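Endoglucanase A (Clostridium longisporum, PDB 6Q1I) hydrolyses internal beta-1,4-glucosidic linkages in barley beta-glucan, lichenan and carboxymethylcellulose, and also degrades xylan, here represented by its glycosyl hydrolase family 5 catalytic domain. Local coordinates at residues L153-L158 with E190-T195. Sequence-based numbering, arbitrary orientation.
Sequences LIFETL and ESIRKT
Phe155 on strand 153-156 meets Ile192 on helix 175-194, and the pair illustrates how the strands of a (beta/alpha)8 (TIM) barrel pack against the helices that surround them. Here the fourth strand packs against the helix that follows it in the chain, near that helix's C-terminal end.

The apolar part is one isoleucine set against the rim of a phenyl ring. Both side chains point across the gap, running in opposed directions and overlapping along their flanks rather than end on. CG2 of Ile192 lies at the ring edge, in its plane, 3.8 Å from CD2 of Phe155 and 4.0 Å from its CE2. The other branch reaches the same corner, with CD1 of Ile192 3.9 Å from CD2 of Phe155. With CG2 anti to the backbone N and CG1 anti to the carbonyl carbon (chi1 -68°), the isoleucine straddles this corner. CD1 of Ile192 also approaches the methyl CG2 of Thr157 more loosely, at 4.5 Å. Trp139 and Ser143 of helix 128-145 also touch Ile192, and Phe155 meets Ser143 as well.

The polar end of Thr157 is held by the same helix, its OG1 being hydrogen-bonded to OD1 of Asn185. The loop after the strand leads on toward Gln160, the changed residue at the position of the proton donor, inferred by similarity; the side chains of Thr157 and Gln160 are about 11 Å apart. At the helix end, O of Ile192 accepts two bonds from Thr195: its N at 3.2 Å, and its OG1 at 2.8 Å, lying in the carbonyl plane with a C=O...OG1 angle of 152°.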
loop_
_atom_site.group_PDB
_atom_site.type_symbol
_atom_site.label_atom_id
_atom_site.label_comp_id
_atom_site.label_asym_id
_atom_site.label_seq_id
_atom_site.Cartn_x
_atom_site.Cartn_y
_atom_site.Cartn_z
ATOM N N LEU A 153 14.389 0.159 0.565
ATOM C CA LEU A 153 13.408 -0.740 -0.031
ATOM C C LEU A 153 12.784 -1.615 1.053
ATOM O O LEU A 153 13.488 -2.362 1.751
ATOM C CB LEU A 153 14.035 -1.592 -1.133
ATOM C CG LEU A 153 13.065 -2.547 -1.829
ATOM C CD1 LEU A 153 11.943 -1.785 -2.531
ATOM C CD2 LEU A 153 13.813 -3.428 -2.813
ATOM N N ILE A 154 11.457 -1.547 1.144
ATOM C CA ILE A 154 10.633 -2.256 2.113
ATOM C C ILE A 154 9.738 -3.198 1.324
ATOM O O ILE A 154 9.183 -2.802 0.298
ATOM C CB ILE A 154 9.758 -1.222 2.860
ATOM C CG1 ILE A 154 10.623 -0.212 3.612
ATOM C CG2 ILE A 154 8.783 -1.900 3.809
ATOM C CD1 ILE A 154 9.890 1.066 3.944
ATOM N N PHE A 155 9.602 -4.443 1.777
ATOM C CA PHE A 155 8.678 -5.382 1.154
ATOM C C PHE A 155 7.354 -5.369 1.915
ATOM O O PHE A 155 7.336 -5.179 3.132
ATOM C CB PHE A 155 9.229 -6.812 1.167
ATOM C CG PHE A 155 10.455 -7.038 0.314
ATOM C CD1 PHE A 155 10.760 -6.239 -0.772
ATOM C CD2 PHE A 155 11.292 -8.109 0.591
ATOM C CE1 PHE A 155 11.889 -6.490 -1.546
ATOM C CE2 PHE A 155 12.400 -8.369 -0.184
ATOM C CZ PHE A 155 12.708 -7.558 -1.249
ATOM N N GLU A 156 6.250 -5.596 1.200
ATOM C CA GLU A 156 4.917 -5.727 1.791
ATOM C C GLU A 156 4.302 -7.018 1.261
ATOM O O GLU A 156 4.104 -7.158 0.051
ATOM C CB GLU A 156 4.064 -4.496 1.444
ATOM C CG GLU A 156 2.602 -4.613 1.832
ATOM C CD GLU A 156 1.743 -3.500 1.254
ATOM O OE1 GLU A 156 2.133 -2.324 1.379
ATOM O OE2 GLU A 156 0.693 -3.813 0.644
ATOM N N THR A 157 4.019 -7.971 2.158
ATOM C CA THR A 157 3.740 -9.346 1.734
ATOM C C THR A 157 2.509 -9.444 0.836
ATOM O O THR A 157 2.526 -10.136 -0.193
ATOM C CB THR A 157 3.536 -10.232 2.965
ATOM O OG1 THR A 157 2.527 -9.648 3.799
ATOM C CG2 THR A 157 4.846 -10.412 3.756
ATOM N N LEU A 158 1.415 -8.813 1.258
ATOM C CA LEU A 158 0.104 -8.900 0.634
ATOM C C LEU A 158 -0.561 -7.539 0.786
ATOM O O LEU A 158 -0.166 -6.734 1.636
ATOM C CB LEU A 158 -0.772 -9.960 1.325
ATOM C CG LEU A 158 -0.311 -11.413 1.217
ATOM C CD1 LEU A 158 -1.109 -12.281 2.173
ATOM C CD2 LEU A 158 -0.441 -11.917 -0.203
ATOM N N GLU A 190 8.891 -15.852 5.790
ATOM C CA GLU A 190 9.900 -16.902 5.885
ATOM C C GLU A 190 10.670 -17.018 4.580
ATOM O O GLU A 190 11.895 -17.165 4.583
ATOM C CB GLU A 190 9.236 -18.233 6.241
ATOM C CG GLU A 190 10.193 -19.321 6.723
ATOM C CD GLU A 190 10.873 -20.112 5.616
ATOM O OE1 GLU A 190 10.385 -20.136 4.461
ATOM O OE2 GLU A 190 11.908 -20.735 5.930
ATOM N N SER A 191 9.964 -16.937 3.452
ATOM C CA SER A 191 10.619 -17.012 2.150
ATOM C C SER A 191 11.546 -15.826 1.911
ATOM O O SER A 191 12.638 -15.994 1.355
ATOM C CB SER A 191 9.570 -17.129 1.049
ATOM O OG SER A 191 8.859 -18.350 1.168
ATOM N N ILE A 192 11.133 -14.623 2.323
ATOM C CA ILE A 192 11.997 -13.449 2.200
ATOM C C ILE A 192 13.278 -13.662 3.001
ATOM O O ILE A 192 14.393 -13.513 2.489
ATOM C CB ILE A 192 11.243 -12.184 2.666
ATOM C CG1 ILE A 192 10.096 -11.827 1.707
ATOM C CG2 ILE A 192 12.200 -11.021 2.836
ATOM C CD1 ILE A 192 9.071 -10.867 2.296
ATOM N N ARG A 193 13.131 -14.043 4.271
ATOM C CA ARG A 193 14.287 -14.176 5.153
ATOM C C ARG A 193 15.235 -15.274 4.685
ATOM O O ARG A 193 16.451 -15.147 4.829
ATOM C CB ARG A 193 13.826 -14.474 6.584
ATOM C CG ARG A 193 12.989 -13.382 7.238
ATOM C CD ARG A 193 13.789 -12.104 7.428
ATOM N NE ARG A 193 13.032 -11.059 8.111
ATOM C CZ ARG A 193 12.914 -9.798 7.692
ATOM N NH1 ARG A 193 13.491 -9.379 6.574
ATOM N NH2 ARG A 193 12.204 -8.946 8.405
ATOM N N LYS A 194 14.694 -16.359 4.130
ATOM C CA LYS A 194 15.510 -17.488 3.695
ATOM C C LYS A 194 16.483 -17.112 2.583
ATOM O O LYS A 194 17.510 -17.779 2.427
ATOM C CB LYS A 194 14.578 -18.606 3.224
ATOM C CG LYS A 194 15.245 -19.930 2.922
ATOM C CD LYS A 194 14.192 -20.923 2.451
ATOM C CE LYS A 194 14.753 -22.323 2.318
ATOM N NZ LYS A 194 13.679 -23.270 1.930
ATOM N N THR A 195 16.205 -16.058 1.810
ATOM C CA THR A 195 17.122 -15.658 0.745
ATOM C C THR A 195 18.391 -14.993 1.268
ATOM O O THR A 195 19.347 -14.848 0.504
ATOM C CB THR A 195 16.440 -14.747 -0.289
ATOM O OG1 THR A 195 16.079 -13.492 0.302
ATOM C CG2 THR A 195 15.211 -15.427 -0.881
#